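Local structure of catabolite control protein A (Lactococcus lactis, 2O20) at the interface of chains A and B. The protein is a LacI-family transcription regulator that binds DNA through a helix-turn-helix and probably governs carbon catabolite repression and activation. Residues are numbered along the deposited sequence; one frame, centred on the assembly and turned at random. Chains: chain A/B, Catabolite control protein A.

Contacts 1 and 2 lie about 26 Å apart, measured between the centres of their C-alpha atoms, and both belong to the same two-fold interface between chains A and B. They share no residues. Contact 1 sets B helix 76-91 against A strand 95-100 and the loop residue A:Ile73; contact 2 sets B helices 225-237 and 248-260 against the end of A 3-10 helix 278-281 and the loop residue A:Tyr282 that follows. Each has a twin with the chains exchanged. LacI-family regulators typically dimerise through this periplasmic-binding-protein-like core, so the separated patches probably both hold the core of the CcpA dimer together.

Contact 1: the interface of chains A and B. Residues chain A 73, 100, 107; chain B 82-83, 86.
The side-chain amide oxygen OD1 of A:Asn100 accepts a hydrogen bond from the backbone N of A:Ile73 at 2.9 Å, the donor lying nearly along the C=O axis. This bond inside chain A fixes the turn of the amide that meets B:Arg83, a residue of helix 76-91. The guanidinium stacks on A:Asn100, the two planes only 11° apart. The CB methylene of A:Asn100 sits over the centre of that guanidinium, 3.6 Å from CZ of B:Arg83, while the amide carbon CG lies over NE. Bends at chi2 (-145°) and chi3 (54°) fold the arginine chain so that it presents this flat face to the asparagine and its methylenes to A:Ile73. There the A:Ile73 and B:Arg83 side chains run past each other in opposite directions, CG1 of A:Ile73 3.8 Å from CG of B:Arg83. The tip of the isoleucine, CD1, touches the methyl CG2 of B:Thr82 at 3.9 Å, the two side chains crossing roughly at right angles. Were B:Arg83 an alanine, the A:Asn100 amide would probably lose its stacking partner and a gap would be likely to open beside A:Ile73. Beyond the stack, a water lies between the strand and the next turn of the B helix. Its approach to the carboxylate oxygen OD1 of B:Asp86 is modelled too short to be secure, so the bridge is doubtful, but the backbone N of A:Asn100 reaches this water at 3.0 Å in an almost straight line.

Contact 2: the interface of chains A and B. Residues chain A 281-282; chain B 225, 229, 252, 256.
The rings of A:Tyr282 and B:Tyr225 meet obliquely, with the rim of one over the face of the other. CE1 of A:Tyr282 stands 3.5 Å above the plane of the B:Tyr225 ring, displaced toward its rim, and lies 3.5 Å from CE1 of B:Tyr225. The opposite face of B:Tyr225 is backed more loosely by the CG methylene of B:Lys229, one turn along helix 225-237, so the ring lies between its own chain and the partner. The A:Tyr282 ring in turn receives B:Val252 on one face: methyl CG1 makes a CH-pi contact 3.7 Å from the ring centroid, offset toward the rim, and the two side chains cross at about a right angle. With CG1 anti to the backbone N (chi1 177°), the valine extends this methyl from helix 248-260 toward the ring.

Beside the aromatic contact, the phenol oxygen of B:Tyr225 points toward the backbone carbonyl of A:Gln281, the residue before A:Tyr282. Its OH lies 3.1 Å from O of A:Gln281, a hydrogen bond when the tyrosine donates, and B:Ser256 OG can make a weak one to the same oxygen. Within chain B, B:Tyr225 OH and B:Ser256 OG are hydrogen bonded at 2.9 Å, in a direction not decided; two hydroxyl hydrogens cannot fill all three links at once, so these bonds must share or alternate. Waters extend this polar margin: one bridges A:Gln281 O and B:Tyr225 OH, and another joins A:Gln281 O to B:Ser256 OG. A further water connects the main chains, 2.8 Å from A:Tyr282 O and 3.2 Å from B:Val252 O.

Contact 1: the interface of chains A and B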
loop_
_atom_site.group_PDB
_atom_site.type_symbol
_atom_site.label_atom_id
_atom_site.label_comp_id
_atom_site.label_asym_id
_atom_site.label_seq_id
_atom_site.Cartn_x
_atom_site.Cartn_y
_atom_site.Cartn_z
ATOM N N ILE A 73 5.750 5.249 0.513
ATOM C CA ILE A 73 5.594 3.806 0.664
ATOM C C ILE A 73 4.152 3.376 0.962
ATOM O O ILE A 73 3.837 2.197 0.861
ATOM C CB ILE A 73 6.557 3.183 1.710
ATOM C CG1 ILE A 73 6.478 3.903 3.050
ATOM C CG2 ILE A 73 7.972 3.141 1.149
ATOM C CD1 ILE A 73 7.127 3.122 4.159
ATOM N N ASN A 100 11.122 8.845 1.158
ATOM C CA ASN A 100 9.790 9.287 0.714
ATOM C C ASN A 100 9.867 10.775 0.361
ATOM O O ASN A 100 10.215 11.599 1.201
ATOM C CB ASN A 100 8.754 9.068 1.818
ATOM C CG ASN A 100 8.596 7.617 2.207
ATOM O OD1 ASN A 100 7.853 6.858 1.572
ATOM N ND2 ASN A 100 9.275 7.217 3.263
ATOM N N LYS A 107 12.143 18.624 -1.233
ATOM C CA LYS A 107 12.510 17.401 -0.521
ATOM C C LYS A 107 13.378 16.473 -1.383
ATOM O O LYS A 107 14.373 15.931 -0.903
ATOM C CB LYS A 107 11.264 16.649 -0.029
ATOM C CG LYS A 107 11.595 15.698 1.074
ATOM C CD LYS A 107 10.487 14.715 1.409
ATOM C CE LYS A 107 9.415 15.239 2.363
ATOM N NZ LYS A 107 8.841 14.045 3.057
ATOM N N THR B 82 5.689 2.590 9.478
ATOM C CA THR B 82 7.084 2.780 9.105
ATOM C C THR B 82 7.356 4.268 8.819
ATOM O O THR B 82 8.440 4.766 9.167
ATOM C CB THR B 82 7.504 1.817 7.930
ATOM O OG1 THR B 82 7.375 0.434 8.330
ATOM C CG2 THR B 82 8.922 2.042 7.498
ATOM N N ARG B 83 6.405 4.998 8.236
ATOM C CA ARG B 83 6.607 6.447 8.021
ATOM C C ARG B 83 6.738 7.231 9.339
ATOM O O ARG B 83 7.509 8.199 9.411
ATOM C CB ARG B 83 5.549 7.061 7.088
ATOM C CG ARG B 83 5.670 6.506 5.628
ATOM C CD ARG B 83 5.356 7.468 4.512
ATOM N NE ARG B 83 6.132 8.697 4.594
ATOM C CZ ARG B 83 5.891 9.780 3.865
ATOM N NH1 ARG B 83 4.915 9.797 2.957
ATOM N NH2 ARG B 83 6.636 10.858 4.038
ATOM N N ASP B 86 10.335 6.469 10.498
ATOM C CA ASP B 86 11.239 7.211 9.611
ATOM C C ASP B 86 11.343 8.701 9.966
ATOM O O ASP B 86 12.437 9.262 10.012
ATOM C CB ASP B 86 10.755 7.030 8.172
ATOM C CG ASP B 86 11.691 7.630 7.134
ATOM O OD1 ASP B 86 11.195 8.332 6.218
ATOM O OD2 ASP B 86 12.901 7.375 7.215
HETATM O O HOH W 1 11.812 9.218 4.033
#

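Contact 2: the interface of chains A and B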
loop_
_atom_site.group_PDB
_atom_site.type_symbol
_atom_site.label_atom_id
_atom_site.label_comp_id
_atom_site.label_asym_id
_atom_site.label_seq_id
_atom_site.Cartn_x
_atom_site.Cartn_y
_atom_site.Cartn_z
ATOM N N GLN A 281 -9.346 -3.805 -7.372
ATOM C CA GLN A 281 -10.188 -4.941 -6.970
ATOM C C GLN A 281 -11.056 -4.668 -5.741
ATOM O O GLN A 281 -11.892 -5.494 -5.389
ATOM C CB GLN A 281 -9.293 -6.149 -6.712
ATOM C CG GLN A 281 -8.633 -6.719 -7.969
ATOM C CD GLN A 281 -7.825 -7.971 -7.659
ATOM O OE1 GLN A 281 -6.778 -7.897 -7.040
ATOM N NE2 GLN A 281 -8.320 -9.128 -8.086
ATOM N N TYR A 282 -10.875 -3.511 -5.108
ATOM C CA TYR A 282 -11.494 -3.261 -3.799
ATOM C C TYR A 282 -12.865 -2.554 -3.881
ATOM O O TYR A 282 -13.568 -2.436 -2.869
ATOM C CB TYR A 282 -10.550 -2.425 -2.924
ATOM C CG TYR A 282 -9.234 -3.071 -2.563
ATOM C CD1 TYR A 282 -8.962 -4.413 -2.849
ATOM C CD2 TYR A 282 -8.267 -2.346 -1.864
ATOM C CE1 TYR A 282 -7.743 -5.000 -2.488
ATOM C CE2 TYR A 282 -7.042 -2.922 -1.524
ATOM C CZ TYR A 282 -6.783 -4.237 -1.824
ATOM O OH TYR A 282 -5.573 -4.823 -1.490
ATOM N N TYR B 225 -5.797 -10.622 1.568
ATOM C CA TYR B 225 -6.996 -10.332 0.767
ATOM C C TYR B 225 -7.619 -11.614 0.165
ATOM O O TYR B 225 -8.826 -11.842 0.300
ATOM C CB TYR B 225 -6.617 -9.358 -0.379
ATOM C CG TYR B 225 -7.720 -9.008 -1.334
ATOM C CD1 TYR B 225 -8.739 -8.120 -0.976
ATOM C CD2 TYR B 225 -7.730 -9.526 -2.633
ATOM C CE1 TYR B 225 -9.756 -7.795 -1.891
ATOM C CE2 TYR B 225 -8.734 -9.198 -3.533
ATOM C CZ TYR B 225 -9.746 -8.339 -3.143
ATOM O OH TYR B 225 -10.726 -8.042 -4.069
ATOM N N LYS B 229 -11.445 -13.241 0.871
ATOM C CA LYS B 229 -12.364 -13.619 -0.205
ATOM C C LYS B 229 -12.879 -15.042 -0.090
ATOM O O LYS B 229 -14.080 -15.294 -0.282
ATOM C CB LYS B 229 -11.695 -13.450 -1.577
ATOM C CG LYS B 229 -11.668 -12.012 -2.080
ATOM C CD LYS B 229 -11.481 -11.910 -3.632
ATOM C CE LYS B 229 -10.154 -12.461 -4.052
ATOM N NZ LYS B 229 -9.845 -12.222 -5.546
ATOM N N VAL B 252 -11.340 -6.379 3.515
ATOM C CA VAL B 252 -11.595 -5.907 2.171
ATOM C C VAL B 252 -11.875 -7.098 1.242
ATOM O O VAL B 252 -12.757 -7.001 0.376
ATOM C CB VAL B 252 -10.452 -5.025 1.616
ATOM C CG1 VAL B 252 -10.711 -4.616 0.184
ATOM C CG2 VAL B 252 -10.270 -3.760 2.460
ATOM N N SER B 256 -15.353 -7.759 -0.747
ATOM C CA SER B 256 -15.301 -8.010 -2.171
ATOM C C SER B 256 -16.121 -9.237 -2.539
ATOM O O SER B 256 -16.876 -9.237 -3.526
ATOM C CB SER B 256 -13.841 -8.214 -2.701
ATOM O OG SER B 256 -13.148 -6.973 -2.840
HETATM O O HOH W 2 -15.035 -5.726 -4.704
HETATM O O HOH W 3 -14.102 -4.361 -0.897
HETATM O O HOH W 4 -12.371 -8.395 -6.280
#